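Pollen-specific leucine-rich repeat extensin-like protein 1 (Arabidopsis thaliana, PDB 6TME) probably binds RALF-family signalling peptides through its leucine-rich repeat domain, and is thought to help maintain cell-wall integrity in growing pollen tubes. Local coordinates at residues 150-155 / 174-179; 92-97 / 113-118. All coordinates share one frame; numbering follows the deposited sequence.

Interaction 1 of 2, residues 150-155 / 174-179. With SO4 (sulfate ion), chain H.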
ATOM      1  N   ASN A 150      -3.882   5.712  12.106  1.00 23.01           N
ATOM      2  CA  ASN A 150      -4.820   6.463  12.926  1.00 24.89           C
ATOM      3  C   ASN A 150      -5.646   5.455  13.723  1.00 26.70           C
ATOM      4  O   ASN A 150      -5.246   4.300  13.930  1.00 31.23           O
ATOM      5  CB  ASN A 150      -5.650   7.389  12.031  1.00 20.08           C
ATOM      6  CG  ASN A 150      -5.015   8.761  11.880  1.00 26.48           C
ATOM      7  OD1 ASN A 150      -5.116   9.588  12.779  1.00 21.81           O
ATOM      8  ND2 ASN A 150      -4.355   9.006  10.746  1.00 22.84           N
ATOM      9  N   ARG A 151      -6.824   5.881  14.173  1.00 27.66           N
ATOM     10  CA  ARG A 151      -7.726   5.031  14.943  1.00 28.12           C
ATOM     11  C   ARG A 151      -9.061   4.881  14.231  1.00 25.98           C
ATOM     12  O   ARG A 151     -10.114   4.803  14.868  1.00 18.87           O
ATOM     13  CB  ARG A 151      -7.922   5.582  16.356  1.00 22.71           C
ATOM     14  CG  ARG A 151      -6.604   5.729  17.130  1.00 22.71           C
ATOM     15  CD  ARG A 151      -6.139   4.358  17.587  1.00 41.53           C
ATOM     16  NE  ARG A 151      -4.854   4.400  18.284  1.00 41.62           N
ATOM     17  CZ  ARG A 151      -3.707   4.020  17.731  1.00 40.59           C
ATOM     18  NH1 ARG A 151      -3.685   3.587  16.473  1.00 40.54           N
ATOM     19  NH2 ARG A 151      -2.584   4.074  18.429  1.00 41.65           N
ATOM     20  N   PHE A 152      -9.032   4.853  12.904  1.00 16.86           N
ATOM     21  CA  PHE A 152     -10.261   4.635  12.161  1.00 23.85           C
ATOM     22  C   PHE A 152     -10.682   3.167  12.230  1.00 27.38           C
ATOM     23  O   PHE A 152      -9.852   2.266  12.381  1.00 28.58           O
ATOM     24  CB  PHE A 152     -10.075   5.068  10.719  1.00 23.51           C
ATOM     25  CG  PHE A 152      -9.855   6.533  10.564  1.00 29.96           C
ATOM     26  CD1 PHE A 152     -10.850   7.440  10.933  1.00 24.76           C
ATOM     27  CD2 PHE A 152      -8.656   7.015  10.054  1.00 29.06           C
ATOM     28  CE1 PHE A 152     -10.660   8.794  10.773  1.00 19.45           C
ATOM     29  CE2 PHE A 152      -8.453   8.370   9.901  1.00 25.17           C
ATOM     30  CZ  PHE A 152      -9.466   9.265  10.248  1.00 23.67           C
ATOM     31  N   VAL A 153     -11.994   2.936  12.114  1.00 21.15           N
ATOM     32  CA  VAL A 153     -12.591   1.632  12.374  1.00 25.58           C
ATOM     33  C   VAL A 153     -13.756   1.374  11.423  1.00 22.35           C
ATOM     34  O   VAL A 153     -14.367   2.294  10.868  1.00 26.45           O
ATOM     35  CB  VAL A 153     -13.094   1.495  13.835  1.00 27.67           C
ATOM     36  CG1 VAL A 153     -11.943   1.347  14.804  1.00 27.97           C
ATOM     37  CG2 VAL A 153     -13.988   2.687  14.208  1.00 31.08           C
ATOM     38  N   GLY A 154     -14.078   0.093  11.265  1.00 24.97           N
ATOM     39  CA  GLY A 154     -15.293  -0.302  10.602  1.00 16.78           C
ATOM     40  C   GLY A 154     -15.077  -0.506   9.122  1.00 21.48           C
ATOM     41  O   GLY A 154     -13.950  -0.631   8.640  1.00 22.59           O
ATOM     42  N   PRO A 155     -16.169  -0.505   8.366  1.00 25.76           N
ATOM     43  CA  PRO A 155     -16.108  -0.903   6.955  1.00 24.68           C
ATOM     44  C   PRO A 155     -15.222   0.005   6.111  1.00 33.78           C
ATOM     45  O   PRO A 155     -14.983   1.169   6.440  1.00 29.56           O
ATOM     46  CB  PRO A 155     -17.573  -0.803   6.503  1.00 25.73           C
ATOM     47  CG  PRO A 155     -18.376  -0.882   7.787  1.00 25.15           C
ATOM     48  CD  PRO A 155     -17.534  -0.162   8.798  1.00 20.94           C
ATOM     49  N   ASN A 174      -4.928   1.011  10.327  1.00 21.78           N
ATOM     50  CA  ASN A 174      -6.125   1.432  11.031  1.00 18.64           C
ATOM     51  C   ASN A 174      -6.810   0.144  11.480  1.00 25.59           C
ATOM     52  O   ASN A 174      -6.175  -0.902  11.631  1.00 23.58           O
ATOM     53  CB  ASN A 174      -7.006   2.314  10.149  1.00 13.91           C
ATOM     54  CG  ASN A 174      -6.481   3.723  10.034  1.00 25.59           C
ATOM     55  OD1 ASN A 174      -6.564   4.502  10.983  1.00 26.91           O
ATOM     56  ND2 ASN A 174      -5.962   4.074   8.859  1.00 21.69           N
ATOM     57  N   ASP A 175      -8.114   0.212  11.705  1.00 27.21           N
ATOM     58  CA  ASP A 175      -8.914  -0.943  12.068  1.00 23.53           C
ATOM     59  C   ASP A 175     -10.098  -1.067  11.124  1.00 24.69           C
ATOM     60  O   ASP A 175     -11.226  -1.342  11.543  1.00 21.33           O
ATOM     61  CB  ASP A 175      -9.373  -0.851  13.521  1.00 26.51           C
ATOM     62  CG  ASP A 175      -9.976  -2.159  14.033  1.00 36.58           C
ATOM     63  OD1 ASP A 175      -9.751  -3.211  13.409  1.00 37.86           O
ATOM     64  OD2 ASP A 175     -10.715  -2.129  15.038  1.00 37.22           O
ATOM     65  N   PHE A 176      -9.868  -0.826   9.835  1.00 18.35           N
ATOM     66  CA  PHE A 176     -10.873  -1.161   8.836  1.00 26.30           C
ATOM     67  C   PHE A 176     -11.007  -2.680   8.709  1.00 27.45           C
ATOM     68  O   PHE A 176     -10.053  -3.435   8.929  1.00 25.92           O
ATOM     69  CB  PHE A 176     -10.518  -0.530   7.491  1.00 26.00           C
ATOM     70  CG  PHE A 176     -10.552   0.981   7.502  1.00 27.70           C
ATOM     71  CD1 PHE A 176     -11.759   1.660   7.669  1.00 28.54           C
ATOM     72  CD2 PHE A 176      -9.387   1.719   7.351  1.00 23.61           C
ATOM     73  CE1 PHE A 176     -11.795   3.038   7.683  1.00 19.32           C
ATOM     74  CE2 PHE A 176      -9.413   3.104   7.375  1.00 19.89           C
ATOM     75  CZ  PHE A 176     -10.616   3.763   7.536  1.00 27.92           C
ATOM     76  N   GLU A 177     -12.207  -3.136   8.364  1.00 38.52           N
ATOM     77  CA  GLU A 177     -12.469  -4.572   8.406  1.00 35.60           C
ATOM     78  C   GLU A 177     -13.584  -4.923   7.429  1.00 26.79           C
ATOM     79  O   GLU A 177     -14.184  -4.053   6.791  1.00 26.71           O
ATOM     80  CB  GLU A 177     -12.819  -5.002   9.829  1.00 42.69           C
ATOM     81  CG  GLU A 177     -14.026  -4.279  10.373  1.00 51.31           C
ATOM     82  CD  GLU A 177     -15.327  -4.973  10.013  1.00 62.37           C
ATOM     83  OE1 GLU A 177     -15.424  -6.203  10.265  1.00 61.12           O
ATOM     84  OE2 GLU A 177     -16.227  -4.287   9.456  1.00 61.25           O
ATOM     85  N   GLY A 178     -13.877  -6.219   7.335  1.00 33.28           N
ATOM     86  CA  GLY A 178     -14.889  -6.680   6.402  1.00 29.09           C
ATOM     87  C   GLY A 178     -14.332  -6.876   5.003  1.00 26.80           C
ATOM     88  O   GLY A 178     -13.116  -6.928   4.776  1.00 24.36           O
ATOM     89  N   LYS A 179     -15.251  -6.982   4.048  1.00 29.04           N
ATOM     90  CA  LYS A 179     -14.884  -7.242   2.666  1.00 33.06           C
ATOM     91  C   LYS A 179     -14.283  -5.995   2.029  1.00 38.54           C
ATOM     92  O   LYS A 179     -14.563  -4.856   2.422  1.00 40.88           O
ATOM     93  CB  LYS A 179     -16.106  -7.679   1.846  1.00 32.88           C
ATOM     94  CG  LYS A 179     -16.814  -8.919   2.366  1.00 44.12           C
ATOM     95  CD  LYS A 179     -18.103  -9.196   1.582  1.00 46.96           C
ATOM     96  CE  LYS A 179     -18.664 -10.573   1.924  1.00 55.03           C
ATOM     97  NZ  LYS A 179     -19.869 -10.920   1.112  1.00 62.94           N
TER
HETATM   98  S   SO4 H 502      -2.846   5.505  21.168  1.00 38.90           S
HETATM   99  O1  SO4 H 502      -3.093   5.841  22.555  1.00 35.50           O
HETATM  100  O2  SO4 H 502      -1.969   6.436  20.466  1.00 50.98           O
HETATM  101  O3  SO4 H 502      -4.149   5.463  20.524  1.00 31.67           O
HETATM  102  O4  SO4 H 502      -2.179   4.208  21.112  1.00 67.42           O
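N174 reaches back over the start of strand 151-153 and sets its amide alongside the F152 ring, the two planes turned 52° apart. Its OD1 accepts from F152 N at 3.1 Å, the donor tilted from the carbonyl plane, and from N150 N more weakly. N174 OD1 also lies 3.4 Å from F152 CD2. N174 ND2 donates to the carbonyls of I171 and V147, holding the amide at both ends.

The next inward-pointing residue, F176, lies side by side with F152. In both, CG stands anti to the carbonyl carbon (chi1 -66° and -65°), starting both rings in the same direction, and F176 CZ meets F152 CB at 3.5 Å. On the other face, V153 CG1 packs on D175 CB at 3.6 Å.

The strands run parallel: D175 N bonds F152 O at 2.8 Å, G154 N bonds D175 O, and E177 N bonds G154 O. G154 turns the corner at backbone angles suited to glycine. R151 points away from strand 175-178; its guanidinium edge binds a sulfate, probably from the crystallisation liquor, through NE to O3 (2.6 Å) and NH2 to O4.

The Asn-x-Phe-x-Gly pattern is that of plant leucine-rich repeats. N150 OD1 accepts from F128 N while its ND2 donates to V123 O, and N197 OD1 accepts from F176 N, implying that each coil's asparagine satisfies backbone N-H groups of the coil before while the phenylalanines seal the apolar interior.

Interaction 2 of 2, residues 92-97 / 113-118; sequences LVVAGI and GLLTDV
V93 lies over the carboxylate of D117, the two side chains crossing at about a right angle. Its CB and CG1 both approach D117 OD2, CG1 at 3.4 Å, while CG2 rests 3.8 Å from D117 CB. A water accepts from V94 N at 2.9 Å and donates to D117 OD2 at 2.8 Å; OD1 has a long, weak ion pair with R43 of helix 43-56. An alanine in place of V93 would probably leave the D117 side chain without the packing of both methyls and freer to turn.

The contact lies at the N-terminal end of the leucine-rich repeat solenoid, consistent with the capping region; here strand 92-98 pairs antiparallel with strand 80-85, and A95 and G96 form a classic beta bulge opposite F81. A type I turn from L115 to V118, closed by V118 N on L115 O, brings the loop to the strand. V118 lies side by side with V94, CG2 to CG1 at 4.0 Å. L115 CD2 reaches V94 CG1 at 4.3 Å. V94 and L115 also pack on A47 of helix 43-56. Past the turn, V118 CA lies 3.5 Å from A95 O in a CA-H...O contact. An aromatic side chain of another protein chain packs on V93 and A95 and hydrogen-bonds D117 O.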
ATOM      1  N   LEU A  92      -8.387  32.791  -3.858  1.00 31.47           N
ATOM      2  CA  LEU A  92      -7.641  32.054  -2.844  1.00 40.78           C
ATOM      3  C   LEU A  92      -8.526  30.960  -2.270  1.00 40.06           C
ATOM      4  O   LEU A  92      -9.665  31.240  -1.885  1.00 37.08           O
ATOM      5  CB  LEU A  92      -7.199  32.988  -1.715  1.00 37.01           C
ATOM      6  CG  LEU A  92      -6.251  32.429  -0.641  1.00 35.71           C
ATOM      7  CD1 LEU A  92      -4.894  32.084  -1.246  1.00 31.62           C
ATOM      8  CD2 LEU A  92      -6.092  33.427   0.509  1.00 39.36           C
ATOM      9  N   VAL A  93      -8.002  29.721  -2.205  1.00 29.82           N
ATOM     10  CA  VAL A  93      -8.747  28.568  -1.690  1.00 29.84           C
ATOM     11  C   VAL A  93      -7.860  27.742  -0.768  1.00 25.13           C
ATOM     12  O   VAL A  93      -6.628  27.774  -0.864  1.00 27.96           O
ATOM     13  CB  VAL A  93      -9.303  27.656  -2.819  1.00 28.89           C
ATOM     14  CG1 VAL A  93     -10.149  28.445  -3.820  1.00 26.43           C
ATOM     15  CG2 VAL A  93      -8.173  26.895  -3.528  1.00 28.87           C
ATOM     16  N   VAL A  94      -8.499  27.014   0.148  1.00 27.61           N
ATOM     17  CA  VAL A  94      -7.823  26.007   0.963  1.00 26.96           C
ATOM     18  C   VAL A  94      -7.733  24.734   0.124  1.00 25.51           C
ATOM     19  O   VAL A  94      -8.747  24.088  -0.162  1.00 25.70           O
ATOM     20  CB  VAL A  94      -8.556  25.751   2.288  1.00 29.63           C
ATOM     21  CG1 VAL A  94      -7.954  24.543   3.010  1.00 21.94           C
ATOM     22  CG2 VAL A  94      -8.501  26.985   3.192  1.00 34.76           C
ATOM     23  N   ALA A  95      -6.520  24.374  -0.273  1.00 21.57           N
ATOM     24  CA  ALA A  95      -6.289  23.299  -1.225  1.00 18.47           C
ATOM     25  C   ALA A  95      -5.678  22.081  -0.578  1.00 26.84           C
ATOM     26  O   ALA A  95      -5.678  20.999  -1.190  1.00 25.92           O
ATOM     27  CB  ALA A  95      -5.359  23.770  -2.364  1.00 19.35           C
ATOM     28  N   GLY A  96      -5.160  22.228   0.631  1.00 23.85           N
ATOM     29  CA  GLY A  96      -4.434  21.153   1.258  1.00 27.17           C
ATOM     30  C   GLY A  96      -4.515  21.199   2.767  1.00 29.09           C
ATOM     31  O   GLY A  96      -4.576  22.269   3.380  1.00 26.56           O
ATOM     32  N   ILE A  97      -4.538  20.017   3.362  1.00 21.28           N
ATOM     33  CA  ILE A  97      -4.451  19.838   4.794  1.00 19.33           C
ATOM     34  C   ILE A  97      -3.322  18.850   5.024  1.00 21.42           C
ATOM     35  O   ILE A  97      -3.249  17.827   4.343  1.00 28.58           O
ATOM     36  CB  ILE A  97      -5.776  19.311   5.360  1.00 18.60           C
ATOM     37  CG1 ILE A  97      -6.889  20.326   5.093  1.00 21.50           C
ATOM     38  CG2 ILE A  97      -5.602  18.934   6.818  1.00 22.67           C
ATOM     39  CD1 ILE A  97      -6.858  21.528   6.006  1.00 26.26           C
ATOM     40  N   GLY A 113     -16.786  18.435   5.140  1.00 20.74           N
ATOM     41  CA  GLY A 113     -17.340  18.443   3.794  1.00 27.73           C
ATOM     42  C   GLY A 113     -17.433  19.827   3.169  1.00 33.50           C
ATOM     43  O   GLY A 113     -17.695  19.934   1.961  1.00 24.80           O
ATOM     44  N   LEU A 114     -17.225  20.886   3.961  1.00 24.05           N
ATOM     45  CA  LEU A 114     -17.233  22.230   3.416  1.00 27.21           C
ATOM     46  C   LEU A 114     -15.919  22.595   2.729  1.00 32.43           C
ATOM     47  O   LEU A 114     -15.873  23.594   2.012  1.00 27.39           O
ATOM     48  CB  LEU A 114     -17.549  23.242   4.527  1.00 31.51           C
ATOM     49  CG  LEU A 114     -18.993  23.220   5.064  1.00 34.79           C
ATOM     50  CD1 LEU A 114     -19.091  23.975   6.361  1.00 30.75           C
ATOM     51  CD2 LEU A 114     -20.038  23.735   4.059  1.00 19.29           C
ATOM     52  N   LEU A 115     -14.854  21.815   2.921  1.00 27.18           N
ATOM     53  CA  LEU A 115     -13.546  22.133   2.344  1.00 24.31           C
ATOM     54  C   LEU A 115     -13.473  21.700   0.878  1.00 24.19           C
ATOM     55  O   LEU A 115     -12.647  20.874   0.480  1.00 28.88           O
ATOM     56  CB  LEU A 115     -12.446  21.471   3.165  1.00 22.16           C
ATOM     57  CG  LEU A 115     -12.348  22.033   4.577  1.00 27.51           C
ATOM     58  CD1 LEU A 115     -11.409  21.201   5.465  1.00 23.68           C
ATOM     59  CD2 LEU A 115     -11.895  23.490   4.513  1.00 24.60           C
ATOM     60  N   THR A 116     -14.351  22.287   0.061  1.00 23.57           N
ATOM     61  CA  THR A 116     -14.606  21.713  -1.259  1.00 28.15           C
ATOM     62  C   THR A 116     -13.458  21.912  -2.232  1.00 32.34           C
ATOM     63  O   THR A 116     -13.495  21.340  -3.324  1.00 35.94           O
ATOM     64  CB  THR A 116     -15.879  22.295  -1.889  1.00 34.22           C
ATOM     65  OG1 THR A 116     -15.812  23.719  -1.876  1.00 37.57           O
ATOM     66  CG2 THR A 116     -17.145  21.832  -1.140  1.00 29.44           C
ATOM     67  N   ASP A 117     -12.441  22.689  -1.880  1.00 23.02           N
ATOM     68  CA  ASP A 117     -11.298  22.854  -2.769  1.00 27.01           C
ATOM     69  C   ASP A 117     -10.123  21.957  -2.402  1.00 19.74           C
ATOM     70  O   ASP A 117      -9.097  22.000  -3.084  1.00 27.30           O
ATOM     71  CB  ASP A 117     -10.855  24.327  -2.776  1.00 29.77           C
ATOM     72  CG  ASP A 117     -11.980  25.265  -3.214  1.00 37.24           C
ATOM     73  OD1 ASP A 117     -12.568  24.999  -4.288  1.00 30.40           O
ATOM     74  OD2 ASP A 117     -12.313  26.223  -2.465  1.00 41.29           O
ATOM     75  N   VAL A 118     -10.235  21.163  -1.338  1.00 17.57           N
ATOM     76  CA  VAL A 118      -9.095  20.384  -0.879  1.00 26.34           C
ATOM     77  C   VAL A 118      -8.830  19.236  -1.845  1.00 28.72           C
ATOM     78  O   VAL A 118      -9.743  18.501  -2.235  1.00 25.20           O
ATOM     79  CB  VAL A 118      -9.329  19.872   0.550  1.00 23.34           C
ATOM     80  CG1 VAL A 118      -8.356  18.768   0.868  1.00 20.52           C
ATOM     81  CG2 VAL A 118      -9.159  20.994   1.531  1.00 23.50           C
TER
HETATM   82  O   HOH W   1     -11.399  27.074  -0.014  1.00 34.34           O

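How the interactions relate
From the N terminus the chain runs through helix 43-56 and strand 80-85 before strand 92-98 opens interaction 2. Fifteen residues later, after strand 105-106, the loop 113-118 returns to that strand, closing the loop and leading into strand 120-122. The chain then climbs one coil further before interaction 1 closes a second loop, of 18 residues, between 150-155 and 174-179. The contacts follow in series, neither enclosing nor crossing the other, with centres about 25 Å apart. Interaction 2 fastens strand 92-98, near the N-terminal end of the long strand row, to the loop before its neighbour 120-122; interaction 1 links strands 105-106, 127-130 and 151-153 to the following strands from 175-178 to 245-247.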